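Local coordinates for malonyl CoA-acyl carrier protein transacylase (Burkholderia pseudomallei, PDB 3G87) that probably transfers the malonyl group of malonyl-CoA to the holo acyl carrier protein, releasing coenzyme A, at residues Y42-R45 with A46-V49; L66-V69 with N70-Y74. All coordinates share one frame; numbering follows the deposited sequence.

Contact 1: residues Y42-R45 with A46-V49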
ATOM      1  N   TYR A  42      -7.464  -9.731  19.247  1.00 23.19           N
ATOM      2  CA  TYR A  42      -6.565 -10.893  19.203  1.00 21.62           C
ATOM      3  C   TYR A  42      -5.133 -10.418  19.342  1.00 22.03           C
ATOM      4  O   TYR A  42      -4.875  -9.202  19.314  1.00 23.37           O
ATOM      5  CB  TYR A  42      -6.769 -11.686  17.906  1.00 21.22           C
ATOM      6  CG  TYR A  42      -6.598 -10.901  16.634  1.00 19.61           C
ATOM      7  CD1 TYR A  42      -5.310 -10.537  16.188  1.00 20.88           C
ATOM      8  CD2 TYR A  42      -7.698 -10.555  15.859  1.00 18.71           C
ATOM      9  CE1 TYR A  42      -5.113  -9.830  15.035  1.00 19.75           C
ATOM     10  CE2 TYR A  42      -7.528  -9.854  14.694  1.00 20.93           C
ATOM     11  CZ  TYR A  42      -6.212  -9.486  14.276  1.00 21.96           C
ATOM     12  OH  TYR A  42      -5.998  -8.793  13.108  1.00 18.76           O
ATOM     13  N   SER A  43      -4.186 -11.336  19.496  1.00 20.61           N
ATOM     14  CA  SER A  43      -2.808 -10.917  19.706  1.00 19.14           C
ATOM     15  C   SER A  43      -2.158 -10.561  18.380  1.00 18.08           C
ATOM     16  O   SER A  43      -2.065 -11.397  17.501  1.00 17.75           O
ATOM     17  CB  SER A  43      -1.986 -12.010  20.386  1.00 20.25           C
ATOM     18  OG  SER A  43      -0.642 -11.545  20.637  1.00 19.58           O
ATOM     19  N   ILE A  44      -1.723  -9.319  18.238  1.00 17.00           N
ATOM     20  CA  ILE A  44      -1.080  -8.885  17.031  1.00 16.05           C
ATOM     21  C   ILE A  44       0.300  -9.553  16.909  1.00 16.55           C
ATOM     22  O   ILE A  44       0.789  -9.840  15.804  1.00 15.67           O
ATOM     23  CB  ILE A  44      -1.040  -7.310  16.985  1.00 16.30           C
ATOM     24  CG1 ILE A  44      -0.522  -6.794  15.643  1.00 15.52           C
ATOM     25  CG2 ILE A  44      -0.151  -6.728  18.046  1.00 16.44           C
ATOM     26  CD1 ILE A  44      -1.320  -7.224  14.399  1.00 19.65           C
ATOM     27  N   ARG A  45       0.925  -9.820  18.065  1.00 17.00           N
ATOM     28  CA  ARG A  45       2.293 -10.351  18.066  1.00 16.98           C
ATOM     29  C   ARG A  45       2.265 -11.798  17.618  1.00 17.20           C
ATOM     30  O   ARG A  45       3.131 -12.225  16.869  1.00 16.75           O
ATOM     31  CB  ARG A  45       2.963 -10.238  19.459  1.00 16.92           C
ATOM     32  CG  ARG A  45       4.426 -10.735  19.425  1.00 13.15           C
ATOM     33  CD  ARG A  45       4.973 -11.014  20.828  1.00 17.71           C
ATOM     34  NE  ARG A  45       6.386 -11.342  20.758  1.00 18.78           N
ATOM     35  CZ  ARG A  45       6.886 -12.525  20.469  1.00 19.52           C
ATOM     36  NH1 ARG A  45       6.079 -13.559  20.280  1.00 18.47           N
ATOM     37  NH2 ARG A  45       8.222 -12.658  20.392  1.00 21.64           N
ATOM     38  N   ALA A  46       1.279 -12.550  18.113  1.00 18.19           N
ATOM     39  CA  ALA A  46       1.111 -13.942  17.742  1.00 18.41           C
ATOM     40  C   ALA A  46       0.873 -14.025  16.228  1.00 18.81           C
ATOM     41  O   ALA A  46       1.512 -14.817  15.546  1.00 19.44           O
ATOM     42  CB  ALA A  46      -0.048 -14.547  18.497  1.00 17.72           C
ATOM     43  N   LEU A  47      -0.025 -13.200  15.706  1.00 18.23           N
ATOM     44  CA  LEU A  47      -0.386 -13.268  14.287  1.00 17.78           C
ATOM     45  C   LEU A  47       0.865 -13.037  13.446  1.00 18.49           C
ATOM     46  O   LEU A  47       1.106 -13.751  12.449  1.00 18.48           O
ATOM     47  CB  LEU A  47      -1.468 -12.208  13.985  1.00 16.45           C
ATOM     48  CG  LEU A  47      -1.762 -11.884  12.489  1.00 16.59           C
ATOM     49  CD1 LEU A  47      -2.488 -13.031  11.754  1.00 12.64           C
ATOM     50  CD2 LEU A  47      -2.589 -10.639  12.336  1.00 12.48           C
ATOM     51  N   CYS A  48       1.673 -12.045  13.870  1.00 19.17           N
ATOM     52  CA  CYS A  48       2.910 -11.644  13.150  1.00 19.53           C
ATOM     53  C   CYS A  48       4.164 -12.560  13.262  1.00 20.40           C
ATOM     54  O   CYS A  48       4.841 -12.906  12.221  1.00 19.74           O
ATOM     55  CB  CYS A  48       3.280 -10.191  13.505  1.00 19.64           C
ATOM     56  SG  CYS A  48       2.134  -8.903  12.833  1.00 19.38           S
ATOM     57  N   VAL A  49       4.486 -12.943  14.505  1.00 21.93           N
ATOM     58  CA  VAL A  49       5.725 -13.691  14.790  1.00 22.86           C
ATOM     59  C   VAL A  49       5.498 -15.190  14.576  1.00 24.23           C
ATOM     60  O   VAL A  49       6.281 -15.829  13.870  1.00 24.88           O
ATOM     61  CB  VAL A  49       6.304 -13.377  16.209  1.00 23.95           C
ATOM     62  CG1 VAL A  49       7.443 -14.320  16.545  1.00 21.24           C
ATOM     63  CG2 VAL A  49       6.748 -11.904  16.318  1.00 19.97           C
TER

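Contact 2: residues L66-V69 with N70-Y74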
ATOM      1  N   LEU A  66       0.476  -5.537   8.707  1.00 14.72           N
ATOM      2  CA  LEU A  66       1.315  -4.541   8.048  1.00 14.63           C
ATOM      3  C   LEU A  66       1.359  -3.222   8.790  1.00 14.79           C
ATOM      4  O   LEU A  66       2.442  -2.712   9.092  1.00 15.08           O
ATOM      5  CB  LEU A  66       0.827  -4.318   6.620  1.00 14.13           C
ATOM      6  CG  LEU A  66       1.058  -5.533   5.712  1.00 16.42           C
ATOM      7  CD1 LEU A  66       0.310  -5.314   4.384  1.00 18.54           C
ATOM      8  CD2 LEU A  66       2.560  -5.826   5.486  1.00 13.90           C
ATOM      9  N   TYR A  67       0.183  -2.697   9.110  1.00 15.04           N
ATOM     10  CA  TYR A  67       0.066  -1.398   9.738  1.00 16.13           C
ATOM     11  C   TYR A  67       0.859  -1.326  11.027  1.00 16.61           C
ATOM     12  O   TYR A  67       1.591  -0.355  11.252  1.00 16.82           O
ATOM     13  CB  TYR A  67      -1.418  -1.046  10.013  1.00 16.56           C
ATOM     14  CG  TYR A  67      -1.627   0.265  10.792  1.00 15.26           C
ATOM     15  CD1 TYR A  67      -1.661   1.510  10.126  1.00 12.97           C
ATOM     16  CD2 TYR A  67      -1.780   0.259  12.179  1.00 13.36           C
ATOM     17  CE1 TYR A  67      -1.851   2.707  10.823  1.00 11.91           C
ATOM     18  CE2 TYR A  67      -1.927   1.465  12.912  1.00 13.18           C
ATOM     19  CZ  TYR A  67      -2.003   2.674  12.224  1.00 14.36           C
ATOM     20  OH  TYR A  67      -2.176   3.854  12.926  1.00 13.59           O
ATOM     21  N   VAL A  68       0.697  -2.328  11.882  1.00 16.07           N
ATOM     22  CA  VAL A  68       1.323  -2.276  13.207  1.00 16.14           C
ATOM     23  C   VAL A  68       2.833  -2.471  13.064  1.00 16.48           C
ATOM     24  O   VAL A  68       3.639  -1.763  13.684  1.00 16.51           O
ATOM     25  CB  VAL A  68       0.717  -3.324  14.162  1.00 17.00           C
ATOM     26  CG1 VAL A  68       1.396  -3.257  15.502  1.00 17.79           C
ATOM     27  CG2 VAL A  68      -0.790  -3.085  14.320  1.00 16.38           C
ATOM     28  N   VAL A  69       3.226  -3.414  12.209  1.00 15.69           N
ATOM     29  CA  VAL A  69       4.640  -3.586  11.953  1.00 14.28           C
ATOM     30  C   VAL A  69       5.254  -2.345  11.300  1.00 15.35           C
ATOM     31  O   VAL A  69       6.333  -1.853  11.752  1.00 15.48           O
ATOM     32  CB  VAL A  69       4.945  -4.902  11.258  1.00 14.53           C
ATOM     33  CG1 VAL A  69       6.426  -4.989  10.878  1.00 13.68           C
ATOM     34  CG2 VAL A  69       4.534  -6.118  12.236  1.00 13.94           C
ATOM     35  N   ASN A  70       4.588  -1.791  10.297  1.00 14.57           N
ATOM     36  CA  ASN A  70       5.114  -0.577   9.709  1.00 15.03           C
ATOM     37  C   ASN A  70       5.250   0.499  10.790  1.00 15.66           C
ATOM     38  O   ASN A  70       6.267   1.172  10.872  1.00 16.92           O
ATOM     39  CB  ASN A  70       4.186  -0.063   8.601  1.00 14.51           C
ATOM     40  CG  ASN A  70       4.211  -0.916   7.370  1.00 14.99           C
ATOM     41  OD1 ASN A  70       4.972  -1.904   7.259  1.00 14.96           O
ATOM     42  ND2 ASN A  70       3.364  -0.551   6.406  1.00 16.32           N
ATOM     43  N   ALA A  71       4.215   0.710  11.590  1.00 15.40           N
ATOM     44  CA  ALA A  71       4.269   1.725  12.650  1.00 16.01           C
ATOM     45  C   ALA A  71       5.406   1.532  13.648  1.00 16.94           C
ATOM     46  O   ALA A  71       6.105   2.469  13.999  1.00 18.22           O
ATOM     47  CB  ALA A  71       2.947   1.737  13.409  1.00 15.85           C
ATOM     48  N   LEU A  72       5.557   0.329  14.165  1.00 17.36           N
ATOM     49  CA  LEU A  72       6.548   0.087  15.193  1.00 17.43           C
ATOM     50  C   LEU A  72       7.942   0.316  14.638  1.00 18.02           C
ATOM     51  O   LEU A  72       8.763   0.997  15.272  1.00 19.27           O
ATOM     52  CB  LEU A  72       6.372  -1.331  15.727  1.00 17.35           C
ATOM     53  CG  LEU A  72       5.548  -1.431  17.038  1.00 16.79           C
ATOM     54  CD1 LEU A  72       4.310  -0.514  17.123  1.00 17.98           C
ATOM     55  CD2 LEU A  72       5.160  -2.865  17.306  1.00 12.79           C
ATOM     56  N   THR A  73       8.187  -0.202  13.434  1.00 18.02           N
ATOM     57  CA  THR A  73       9.426   0.048  12.711  1.00 18.67           C
ATOM     58  C   THR A  73       9.650   1.543  12.566  1.00 18.50           C
ATOM     59  O   THR A  73      10.753   2.020  12.837  1.00 19.68           O
ATOM     60  CB  THR A  73       9.373  -0.536  11.343  1.00 18.03           C
ATOM     61  OG1 THR A  73       9.014  -1.897  11.463  1.00 20.16           O
ATOM     62  CG2 THR A  73      10.739  -0.470  10.701  1.00 19.87           C
ATOM     63  N   TYR A  74       8.606   2.277  12.189  1.00 17.70           N
ATOM     64  CA  TYR A  74       8.697   3.729  12.099  1.00 18.18           C
ATOM     65  C   TYR A  74       9.081   4.396  13.455  1.00 18.48           C
ATOM     66  O   TYR A  74      10.000   5.211  13.512  1.00 19.07           O
ATOM     67  CB  TYR A  74       7.406   4.259  11.540  1.00 17.39           C
ATOM     68  CG  TYR A  74       7.171   5.728  11.797  1.00 19.16           C
ATOM     69  CD1 TYR A  74       7.817   6.728  11.023  1.00 15.73           C
ATOM     70  CD2 TYR A  74       6.267   6.138  12.802  1.00 15.04           C
ATOM     71  CE1 TYR A  74       7.593   8.098  11.313  1.00 16.70           C
ATOM     72  CE2 TYR A  74       6.058   7.472  13.064  1.00 14.69           C
ATOM     73  CZ  TYR A  74       6.703   8.426  12.331  1.00 16.29           C
ATOM     74  OH  TYR A  74       6.448   9.711  12.627  1.00 19.39           O
TER

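Contact 1: residues Y42-R45 with A46-V49
Ser43, the N-cap of helix 44-50, accepts a weak capping bond at OG from Ala46 N, 3.3 Å long. With chi1 at -177° the hydroxyl lies opposite the residue's own N and beside its carbonyl carbon, where it can turn back on the first turn; the same placement brings Ser43 CB to 3.7 Å from Ala46 CB. The capping is a worked case of a familiar tendency, that the first amide groups of a helix, lacking a preceding turn, are often met by a side chain. Asp37 OD1, which accepts from Ile44 N, is a second case at the same helix start.

Three backbone bonds of the i to i+4 kind carry on from there: Leu47 N to Ser43 O, Cys48 N to Ile44 O, and Val49 N to Arg45 O, the last at 2.8 Å.

Apolar contacts gather on the side facing helices 59-81 and 25-28. Leu47 CD2 sits 3.8 Å from Tyr42 CE1, approaching the ring obliquely, and is also near Ile44 CD1. Ile44 CD1 comes to 4.1 Å from Cys48 SG. Ile44 O lies 3.4 Å from Cys48 SG, a close approach. Beyond them, Pro64 and Val68 of helix 59-81 and Phe26 of helix 25-28 extend the packing.

Arg45 keeps to a different side. Its chain runs extended from CG to NE, and one face of the guanidinium lies against Val49, with CG2 4.2 Å above its centre.

The chemistry therefore divides round one short helix: a polar cap at its beginning, a greasy flank built into neighbouring helices, and a charged group laid flat over an aliphatic side chain, its contact with Val49 being one of packing.

Contact 2: residues L66-V69 with N70-Y74
Val69 O is gripped twice by Thr73, by the backbone N at 3.0 Å and by OG1 at 2.7 Å. The two donors come from opposite faces of the carbonyl plane, the hydroxyl standing 37° out of it. OG1 can do this because its chi1 of -53° sets it opposite the threonine's own carbonyl carbon, turned back along the helix. Val68 and Leu72 lie side by side, CG1 and CD2 meeting at 4.2 Å.

The frame is the regular i to i+4 ladder of the long helix 59-81, with a rung of 2.6 Å from Asn70 N to Leu66 O. Asn70 CG sits 3.1 Å from that same oxygen, Leu66 O, while ND2 turns to other partners, the carbonyl of Pro12 and OD1 of Asn97. Asn97 ND2 also bonds to Tyr67 O, tying helix 94-101 to this turn. Asn70 touches the GxSxG stretch that resembles the nucleophile elbow of such acyltransferases.

Farther out, Tyr67 OH is hydrogen-bonded to Phe107 O, and Leu111 packs on both Tyr67 and Val68. Phe26 of helix 25-28 covers the flank of Val68, Val69 and Leu72.

Overall arrangement
Each contact is one continuous stretch within the acyl transferase domain: contact 1 runs from a loop into helix 44-50, contact 2 lies wholly within helix 59-81. These consecutive helices pack together, with Cys48 SG 3.7 Å from Val69 CG2 and Ile44 CG1 3.9 Å from Val68 CG2. Phe26 of helix 25-28 touches both. The centre of contact 1 lies about 20 Å from the centre of the chain; it is partly buried, with Ile44, Leu47 and Cys48 buried. The centre of contact 2, about 13 Å from that of the chain, is deeper. The outer contact includes a helix start and an arginine, whereas the inner one directs polar side chains to backbone carbonyls and to Asn97.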